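Local structure of dual function macrocyclase-peptidase POPB (5N4B) at residues A[24-34]-A[630-638]; A[481-492]-A[515-523]. The protein cleaves peptide bonds after prolyl residues and macrocyclises peptide intermediates in the biosynthesis of the amanitin toxins. The protein carries 1 engineered substitution. All coordinates share one frame; numbering follows the deposited sequence. Where two conformers were deposited one is given.

Contact 1 of 2, residues A[24-34]-A[630-638]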
loop_
_atom_site.group_PDB
_atom_site.type_symbol
_atom_site.label_atom_id
_atom_site.label_comp_id
_atom_site.label_asym_id
_atom_site.label_seq_id
_atom_site.Cartn_x
_atom_site.Cartn_y
_atom_site.Cartn_z
ATOM N N TYR A 24 20.155 16.780 21.405
ATOM C CA TYR A 24 19.222 17.486 20.540
ATOM C C TYR A 24 19.010 18.896 21.065
ATOM O O TYR A 24 19.261 19.187 22.237
ATOM C CB TYR A 24 17.869 16.738 20.489
ATOM C CG TYR A 24 17.957 15.377 19.840
ATOM C CD1 TYR A 24 18.344 14.281 20.571
ATOM C CD2 TYR A 24 17.661 15.209 18.497
ATOM C CE1 TYR A 24 18.448 13.034 19.972
ATOM C CE2 TYR A 24 17.751 13.969 17.890
ATOM C CZ TYR A 24 18.153 12.901 18.624
ATOM O OH TYR A 24 18.238 11.688 18.005
ATOM N N GLN A 25 18.583 19.765 20.172
ATOM C CA GLN A 25 18.172 21.123 20.526
ATOM C C GLN A 25 16.657 21.230 20.594
ATOM O O GLN A 25 15.964 20.901 19.622
ATOM C CB GLN A 25 18.710 22.149 19.533
ATOM C CG GLN A 25 20.208 22.158 19.371
ATOM C CD GLN A 25 20.944 22.352 20.697
ATOM O OE1 GLN A 25 21.967 21.696 20.945
ATOM N NE2 GLN A 25 20.418 23.228 21.560
ATOM N N SER A 26 16.147 21.693 21.737
ATOM C CA SER A 26 14.734 21.948 21.987
ATOM C C SER A 26 14.478 23.445 22.043
ATOM O O SER A 26 15.216 24.188 22.696
ATOM C CB SER A 26 14.360 21.350 23.337
ATOM O OG SER A 26 13.178 21.862 23.864
ATOM N N ALA A 27 13.410 23.905 21.402
ATOM C CA ALA A 27 13.128 25.327 21.493
ATOM C C ALA A 27 12.791 25.718 22.918
ATOM O O ALA A 27 13.250 26.771 23.397
ATOM C CB ALA A 27 12.019 25.712 20.520
ATOM N N SER A 28 12.031 24.890 23.629
ATOM C CA SER A 28 11.608 25.244 24.981
ATOM C C SER A 28 12.651 24.927 26.043
ATOM O O SER A 28 12.711 25.641 27.051
ATOM C CB SER A 28 10.301 24.566 25.358
ATOM O OG SER A 28 10.434 23.167 25.313
ATOM N N LYS A 29 13.494 23.907 25.858
ATOM C CA LYS A 29 14.393 23.444 26.914
ATOM C C LYS A 29 15.867 23.612 26.592
ATOM O O LYS A 29 16.712 23.303 27.447
ATOM C CB LYS A 29 14.138 21.963 27.232
ATOM C CG LYS A 29 12.723 21.602 27.680
ATOM C CD LYS A 29 12.266 22.372 28.914
ATOM C CE LYS A 29 11.360 21.517 29.799
ATOM N NZ LYS A 29 11.474 21.937 31.234
ATOM N N GLY A 30 16.228 24.067 25.397
ATOM C CA GLY A 30 17.635 24.127 25.038
ATOM C C GLY A 30 18.202 22.735 24.777
ATOM O O GLY A 30 17.545 21.880 24.175
ATOM N N GLU A 31 19.437 22.506 25.189
ATOM C CA GLU A 31 20.090 21.210 24.974
ATOM C C GLU A 31 19.392 20.073 25.722
ATOM O O GLU A 31 19.167 20.144 26.932
ATOM C CB GLU A 31 21.548 21.309 25.402
ATOM C CG GLU A 31 22.468 21.748 24.275
ATOM C CD GLU A 31 23.919 21.331 24.481
ATOM O OE1 GLU A 31 24.771 21.736 23.660
ATOM O OE2 GLU A 31 24.207 20.599 25.454
ATOM N N VAL A 32 19.100 18.987 25.005
ATOM C CA VAL A 32 18.460 17.830 25.618
ATOM C C VAL A 32 19.318 16.601 25.348
ATOM O O VAL A 32 19.401 16.157 24.192
ATOM C CB VAL A 32 17.036 17.607 25.091
ATOM C CG1 VAL A 32 16.445 16.341 25.727
ATOM C CG2 VAL A 32 16.179 18.818 25.338
ATOM N N PRO A 33 19.999 16.046 26.350
ATOM C CA PRO A 33 20.719 14.786 26.125
ATOM C C PRO A 33 19.744 13.622 26.151
ATOM O O PRO A 33 18.873 13.539 27.019
ATOM C CB PRO A 33 21.712 14.726 27.302
ATOM C CG PRO A 33 20.983 15.415 28.400
ATOM C CD PRO A 33 20.119 16.496 27.753
ATOM N N VAL A 34 19.847 12.761 25.148
ATOM C CA VAL A 34 18.952 11.627 24.968
ATOM C C VAL A 34 19.818 10.373 24.921
ATOM O O VAL A 34 20.450 10.083 23.905
ATOM C CB VAL A 34 18.122 11.770 23.678
ATOM C CG1 VAL A 34 17.214 10.544 23.488
ATOM C CG2 VAL A 34 17.282 13.048 23.721
ATOM N N PRO A 630 14.528 22.728 16.293
ATOM C CA PRO A 630 14.147 22.769 17.718
ATOM C C PRO A 630 12.668 22.845 18.019
ATOM O O PRO A 630 12.198 22.223 18.998
ATOM C CB PRO A 630 14.907 24.007 18.238
ATOM C CG PRO A 630 16.130 24.069 17.361
ATOM C CD PRO A 630 15.669 23.622 15.997
ATOM N N GLU A 631 11.919 23.623 17.231
ATOM C CA GLU A 631 10.480 23.746 17.440
ATOM C C GLU A 631 9.755 22.428 17.140
ATOM O O GLU A 631 8.663 22.166 17.677
ATOM C CB GLU A 631 9.935 24.872 16.545
ATOM C CG GLU A 631 10.414 26.281 16.905
ATOM C CD GLU A 631 11.892 26.571 16.567
ATOM O OE1 GLU A 631 12.459 25.966 15.616
ATOM O OE2 GLU A 631 12.483 27.437 17.264
ATOM N N GLU A 632 10.319 21.628 16.249
ATOM C CA GLU A 632 9.664 20.408 15.820
ATOM C C GLU A 632 10.054 19.251 16.730
ATOM O O GLU A 632 9.190 18.445 17.131
ATOM C CB GLU A 632 9.981 20.175 14.349
ATOM C CG GLU A 632 9.482 21.352 13.461
ATOM C CD GLU A 632 9.693 21.215 11.986
ATOM O OE1 GLU A 632 10.105 20.151 11.506
ATOM O OE2 GLU A 632 9.407 22.228 11.268
ATOM N N PHE A 633 11.338 19.201 17.138
ATOM C CA PHE A 633 11.755 18.318 18.224
ATOM C C PHE A 633 10.764 18.386 19.386
ATOM O O PHE A 633 10.396 17.374 19.989
ATOM C CB PHE A 633 13.177 18.664 18.692
ATOM C CG PHE A 633 13.631 17.840 19.846
ATOM C CD1 PHE A 633 13.377 18.251 21.151
ATOM C CD2 PHE A 633 14.286 16.634 19.666
ATOM C CE1 PHE A 633 13.776 17.494 22.214
ATOM C CE2 PHE A 633 14.682 15.866 20.776
ATOM C CZ PHE A 633 14.412 16.294 22.011
ATOM N N ASP A 634 10.299 19.582 19.719
ATOM C CA ASP A 634 9.467 19.732 20.906
ATOM C C ASP A 634 8.120 19.031 20.819
ATOM O O ASP A 634 7.549 18.684 21.859
ATOM C CB ASP A 634 9.276 21.201 21.256
ATOM C CG ASP A 634 10.488 21.788 21.920
ATOM O OD1 ASP A 634 11.467 21.098 22.298
ATOM O OD2 ASP A 634 10.452 23.023 22.068
ATOM N N TYR A 635 7.549 18.837 19.629
ATOM C CA TYR A 635 6.341 18.028 19.525
ATOM C C TYR A 635 6.615 16.578 19.140
ATOM O O TYR A 635 5.780 15.714 19.419
ATOM C CB TYR A 635 5.302 18.674 18.603
ATOM C CG TYR A 635 5.670 18.908 17.161
ATOM C CD1 TYR A 635 5.772 17.871 16.250
ATOM C CD2 TYR A 635 5.816 20.191 16.668
ATOM C CE1 TYR A 635 6.074 18.116 14.910
ATOM C CE2 TYR A 635 6.074 20.442 15.332
ATOM C CZ TYR A 635 6.196 19.391 14.437
ATOM O OH TYR A 635 6.460 19.621 13.090
ATOM N N ILE A 636 7.785 16.292 18.564
ATOM C CA ILE A 636 8.160 14.915 18.215
ATOM C C ILE A 636 8.575 14.107 19.437
ATOM O O ILE A 636 8.153 12.955 19.631
ATOM C CB ILE A 636 9.288 14.914 17.172
ATOM C CG1 ILE A 636 8.814 15.515 15.873
ATOM C CG2 ILE A 636 9.808 13.507 16.929
ATOM C CD1 ILE A 636 9.981 15.892 14.898
ATOM N N TYR A 637 9.474 14.662 20.238
ATOM C CA TYR A 637 10.035 13.917 21.359
ATOM C C TYR A 637 8.994 13.354 22.295
ATOM O O TYR A 637 9.131 12.179 22.689
ATOM C CB TYR A 637 11.018 14.847 22.084
ATOM C CG TYR A 637 11.838 14.241 23.186
ATOM C CD1 TYR A 637 12.443 13.009 23.057
ATOM C CD2 TYR A 637 12.077 14.968 24.351
ATOM C CE1 TYR A 637 13.252 12.483 24.062
ATOM C CE2 TYR A 637 12.897 14.434 25.372
ATOM C CZ TYR A 637 13.456 13.194 25.198
ATOM O OH TYR A 637 14.266 12.654 26.176
ATOM N N PRO A 638 7.935 14.073 22.672
ATOM C CA PRO A 638 6.928 13.468 23.571
ATOM C C PRO A 638 6.066 12.392 22.929
ATOM O O PRO A 638 5.339 11.717 23.656
ATOM C CB PRO A 638 6.062 14.660 24.001
ATOM C CG PRO A 638 6.751 15.870 23.467
ATOM C CD PRO A 638 7.705 15.502 22.429
#

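Contact 2 of 2, residues A[481-492]-A[515-523]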
loop_
_atom_site.group_PDB
_atom_site.type_symbol
_atom_site.label_atom_id
_atom_site.label_comp_id
_atom_site.label_asym_id
_atom_site.label_seq_id
_atom_site.Cartn_x
_atom_site.Cartn_y
_atom_site.Cartn_z
ATOM N N HIS A 481 -19.552 -11.329 12.268
ATOM C CA HIS A 481 -20.440 -12.418 11.885
ATOM C C HIS A 481 -21.811 -12.089 12.480
ATOM O O HIS A 481 -21.898 -11.629 13.614
ATOM C CB HIS A 481 -19.924 -13.735 12.436
ATOM C CG HIS A 481 -20.704 -14.922 11.986
ATOM N ND1 HIS A 481 -21.790 -15.382 12.706
ATOM C CD2 HIS A 481 -20.580 -15.738 10.917
ATOM C CE1 HIS A 481 -22.312 -16.427 12.082
ATOM N NE2 HIS A 481 -21.602 -16.659 10.990
ATOM N N LYS A 482 -22.877 -12.331 11.719
ATOM C CA LYS A 482 -24.190 -11.811 12.118
ATOM C C LYS A 482 -24.761 -12.479 13.359
ATOM O O LYS A 482 -25.736 -11.942 13.915
ATOM C CB LYS A 482 -25.158 -11.812 10.930
ATOM C CG LYS A 482 -24.818 -10.860 9.826
ATOM C CD LYS A 482 -25.733 -11.119 8.597
ATOM C CE LYS A 482 -25.467 -10.208 7.471
ATOM N NZ LYS A 482 -26.415 -10.584 6.385
ATOM N N SER A 483 -24.207 -13.584 13.822
ATOM C CA SER A 483 -24.636 -14.187 15.082
ATOM C C SER A 483 -24.057 -13.468 16.287
ATOM O O SER A 483 -24.498 -13.705 17.421
ATOM C CB SER A 483 -24.234 -15.668 15.150
ATOM O OG SER A 483 -22.821 -15.853 15.198
ATOM N N THR A 484 -23.085 -12.594 16.091
ATOM C CA THR A 484 -22.443 -11.939 17.216
ATOM C C THR A 484 -23.258 -10.724 17.664
ATOM O O THR A 484 -23.671 -9.892 16.845
ATOM C CB THR A 484 -21.045 -11.511 16.774
ATOM O OG1 THR A 484 -20.289 -12.690 16.507
ATOM C CG2 THR A 484 -20.329 -10.660 17.825
ATOM N N LYS A 485 -23.474 -10.601 18.971
ATOM C CA LYS A 485 -24.254 -9.512 19.527
ATOM C C LYS A 485 -23.334 -8.435 20.081
ATOM O O LYS A 485 -22.247 -8.724 20.577
ATOM C CB LYS A 485 -25.145 -10.060 20.647
ATOM C CG LYS A 485 -26.069 -11.187 20.210
ATOM C CD LYS A 485 -27.108 -10.649 19.234
ATOM C CE LYS A 485 -27.612 -11.677 18.239
ATOM N NZ LYS A 485 -28.643 -12.578 18.778
ATOM N N PHE A 486 -23.803 -7.188 20.036
ATOM C CA PHE A 486 -23.102 -6.061 20.665
ATOM C C PHE A 486 -23.655 -5.887 22.079
ATOM O O PHE A 486 -24.428 -4.973 22.383
ATOM C CB PHE A 486 -23.304 -4.778 19.858
ATOM C CG PHE A 486 -22.765 -4.804 18.430
ATOM C CD1 PHE A 486 -21.590 -5.443 18.094
ATOM C CD2 PHE A 486 -23.485 -4.178 17.429
ATOM C CE1 PHE A 486 -21.115 -5.414 16.771
ATOM C CE2 PHE A 486 -23.020 -4.126 16.134
ATOM C CZ PHE A 486 -21.833 -4.777 15.802
ATOM N N ASP A 487 -23.241 -6.786 22.954
ATOM C CA ASP A 487 -23.753 -6.840 24.315
ATOM C C ASP A 487 -22.625 -6.806 25.310
ATOM O O ASP A 487 -22.766 -7.277 26.444
ATOM C CB ASP A 487 -24.600 -8.098 24.504
ATOM C CG ASP A 487 -23.831 -9.359 24.302
ATOM O OD1 ASP A 487 -22.614 -9.295 23.972
ATOM O OD2 ASP A 487 -24.449 -10.451 24.483
ATOM N N GLY A 488 -21.486 -6.249 24.909
ATOM C CA GLY A 488 -20.375 -6.136 25.811
ATOM C C GLY A 488 -19.574 -7.391 26.068
ATOM O O GLY A 488 -18.812 -7.422 27.037
ATOM N N THR A 489 -19.683 -8.412 25.209
ATOM C CA THR A 489 -18.979 -9.678 25.382
ATOM C C THR A 489 -17.942 -10.001 24.311
ATOM O O THR A 489 -17.071 -10.835 24.580
ATOM C CB THR A 489 -19.950 -10.870 25.455
ATOM O OG1 THR A 489 -20.689 -11.018 24.240
ATOM C CG2 THR A 489 -20.930 -10.687 26.633
ATOM N N ALA A 490 -18.044 -9.441 23.095
ATOM C CA ALA A 490 -17.151 -9.830 21.989
ATOM C C ALA A 490 -15.757 -9.238 22.188
ATOM O O ALA A 490 -15.596 -8.143 22.723
ATOM C CB ALA A 490 -17.719 -9.335 20.676
ATOM N N ALA A 491 -14.748 -9.918 21.658
ATOM C CA ALA A 491 -13.453 -9.302 21.491
ATOM C C ALA A 491 -13.447 -8.495 20.202
ATOM O O ALA A 491 -14.240 -8.729 19.295
ATOM C CB ALA A 491 -12.361 -10.384 21.391
ATOM N N ALA A 492 -12.533 -7.547 20.115
ATOM C CA ALA A 492 -12.411 -6.709 18.938
ATOM C C ALA A 492 -10.968 -6.685 18.476
ATOM O O ALA A 492 -10.058 -6.633 19.306
ATOM C CB ALA A 492 -12.884 -5.265 19.230
ATOM N N PHE A 515 -11.566 -15.511 11.477
ATOM C CA PHE A 515 -11.366 -15.228 12.887
ATOM C C PHE A 515 -12.652 -14.745 13.544
ATOM O O PHE A 515 -13.017 -15.190 14.639
ATOM C CB PHE A 515 -10.275 -14.186 13.048
ATOM C CG PHE A 515 -9.863 -13.894 14.467
ATOM C CD1 PHE A 515 -10.537 -12.939 15.197
ATOM C CD2 PHE A 515 -8.830 -14.593 15.056
ATOM C CE1 PHE A 515 -10.169 -12.654 16.481
ATOM C CE2 PHE A 515 -8.451 -14.304 16.340
ATOM C CZ PHE A 515 -9.120 -13.352 17.059
ATOM N N LEU A 516 -13.369 -13.849 12.881
ATOM C CA LEU A 516 -14.593 -13.308 13.460
ATOM C C LEU A 516 -15.603 -14.410 13.710
ATOM O O LEU A 516 -16.264 -14.445 14.759
ATOM C CB LEU A 516 -15.211 -12.238 12.545
ATOM C CG LEU A 516 -14.323 -11.030 12.180
ATOM C CD1 LEU A 516 -15.136 -9.987 11.495
ATOM C CD2 LEU A 516 -13.614 -10.444 13.357
ATOM N N GLN A 517 -15.782 -15.285 12.744
ATOM C CA GLN A 517 -16.713 -16.395 12.899
ATOM C C GLN A 517 -16.240 -17.391 13.945
ATOM O O GLN A 517 -17.040 -17.851 14.760
ATOM C CB GLN A 517 -16.930 -17.065 11.547
ATOM C CG GLN A 517 -17.979 -18.164 11.578
ATOM C CD GLN A 517 -18.382 -18.689 10.219
ATOM O OE1 GLN A 517 -18.024 -18.175 9.194
ATOM N NE2 GLN A 517 -19.114 -19.788 10.239
ATOM N N THR A 518 -14.963 -17.691 13.987
ATOM C CA THR A 518 -14.443 -18.694 14.903
ATOM C C THR A 518 -14.627 -18.273 16.345
ATOM O O THR A 518 -14.939 -19.092 17.210
ATOM C CB THR A 518 -12.959 -18.915 14.593
ATOM O OG1 THR A 518 -12.824 -19.508 13.273
ATOM C CG2 THR A 518 -12.292 -19.835 15.589
ATOM N N TYR A 519 -14.417 -17.014 16.631
ATOM C CA TYR A 519 -14.389 -16.521 17.988
ATOM C C TYR A 519 -15.549 -15.602 18.331
ATOM O O TYR A 519 -15.656 -15.199 19.515
ATOM C CB TYR A 519 -13.061 -15.804 18.238
ATOM C CG TYR A 519 -11.865 -16.696 18.235
ATOM C CD1 TYR A 519 -11.651 -17.611 19.274
ATOM C CD2 TYR A 519 -10.899 -16.581 17.259
ATOM C CE1 TYR A 519 -10.529 -18.413 19.298
ATOM C CE2 TYR A 519 -9.773 -17.357 17.300
ATOM C CZ TYR A 519 -9.601 -18.261 18.323
ATOM O OH TYR A 519 -8.434 -19.017 18.322
ATOM N N GLY A 520 -16.418 -15.257 17.394
ATOM C CA GLY A 520 -17.481 -14.314 17.734
ATOM C C GLY A 520 -16.907 -12.941 18.021
ATOM O O GLY A 520 -17.420 -12.216 18.899
ATOM N N ALA A 521 -15.849 -12.558 17.322
ATOM C CA ALA A 521 -15.158 -11.298 17.555
ATOM C C ALA A 521 -15.621 -10.300 16.510
ATOM O O ALA A 521 -16.301 -10.650 15.558
ATOM C CB ALA A 521 -13.643 -11.500 17.441
ATOM N N ILE A 522 -15.265 -9.029 16.706
ATOM C CA ILE A 522 -15.597 -7.983 15.743
ATOM C C ILE A 522 -14.292 -7.368 15.223
ATOM O O ILE A 522 -13.235 -7.468 15.864
ATOM C CB ILE A 522 -16.523 -6.924 16.345
ATOM C CG1 ILE A 522 -15.808 -6.059 17.378
ATOM C CG2 ILE A 522 -17.789 -7.556 16.920
ATOM C CD1 ILE A 522 -16.645 -4.949 17.953
ATOM N N PHE A 523 -14.357 -6.775 14.015
ATOM C CA PHE A 523 -13.236 -6.069 13.399
ATOM C C PHE A 523 -13.635 -4.607 13.265
ATOM O O PHE A 523 -14.695 -4.291 12.742
ATOM C CB PHE A 523 -12.964 -6.655 12.021
ATOM C CG PHE A 523 -11.777 -6.140 11.295
ATOM C CD1 PHE A 523 -10.520 -6.251 11.848
ATOM C CD2 PHE A 523 -11.922 -5.631 10.028
ATOM C CE1 PHE A 523 -9.392 -5.816 11.166
ATOM C CE2 PHE A 523 -10.785 -5.165 9.353
ATOM C CZ PHE A 523 -9.558 -5.257 9.923
HETATM O O HOH W 1 -18.294 -12.125 14.759
HETATM O O HOH W 2 -15.003 -12.727 20.950
#

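Contact 1 of 2, residues A[24-34]-A[630-638]
F633 and D634 of helix 630-636 make the close part of this contact, meeting the strands and turn of segment 24-34. F633 enters with CG anti to its backbone N (chi1 177°), which carries the ring across Y24: CE2 lies 3.3 Å from Y24 CB. The two aromatic planes are nearly parallel, 22° apart, yet with centroids 5.3 Å apart they slide past each other and barely overlap. S26 CB and V32 CG2 approach obliquely from the same side as Y24, while Y637 CB lies over the opposite face, and L609 touches both F633 and Y24. V32 CG1 packs on Y637 CE2 at 4.0 Å. Next to F633, the D634 carboxylate divides its oxygens. OD2 accepts from S28 N at 2.9 Å through its syn lone pair, while OD1 receives S26 OG, at a distance too short to be taken literally. S26 OG also accepts from K29 N at 2.9 Å, an ST motif that ties the turn to the carboxylate. A27 N donates to P630 O at 3.2 Å. The margins are looser and partly solvent-facing. A27 CB approaches E631 OE2 to 3.7 Å, and Q25 CB lies beside P630 CG at 3.9 Å. With strand 24-26 and the helix axis at 92°, the arrangement is that of a beta-hairpin laid across a helix, here the N-terminal hairpin packed on the hydrolase domain, as in prolyl oligopeptidases.

Contact 2 of 2, residues A[481-492]-A[515-523]
A beta-alpha-beta unit of the alpha/beta-hydrolase sheet is closed here: strand 492-495, helix 510-519 and strand 522-526, with the loop before the first strand folded along the end of the helix. The two strands begin side by side in parallel, A492 bridged to I522, and I522 N donates to A491 O at 2.8 Å and 161°, nearly straight. G520, with positive phi, turns the chain out of the helix and brings A521 alongside A491. Two waters bridge the loop and the helix end. The first accepts from H481 N and T484 OG1 (2.7 Å) and donates to L516 O and A521 O (2.6 Å); four partners thus grip it, and it adds a donor to L516 O, which also accepts from A521 N. The second links A491 N to Y519 O. On the more open side, H481 CD2 rests 3.6 Å from Q517 CG, the imidazole and amide planes turned 34° apart; F459 meets the same imidazole edge-to-face. I522 carries the apolar part. Its CG1 sits between the backbone N and the carbonyl carbon (chi1 70°) and reaches A492 CB at 3.6 Å. That setting sends CG2 the other way, among T484 CG2, A490 CB at 4.2 Å and the F486 ring, which it meets at the edge and in plane, 4.0 Å from CE1.

How the contacts relate
Contact 1 joins segments whose closest ends are 596 positions apart, against 23 for contact 2, and in sequence contact 2 falls wholly between the two halves of contact 1. Their centres lie about 44 Å apart and their nearest atoms about 24 Å, so they do not touch. They share no helix or strand: contact 1 uses the two-stranded hairpin of 21-35 and helix 630-636, contact 2 the eight-stranded mixed sheet and helix 510-519. Contact 1 therefore attaches the chain's N-terminal part to the hydrolase domain after the whole propeller has intervened, while contact 2 is internal to that domain. Both lie away from the charge-relay residues.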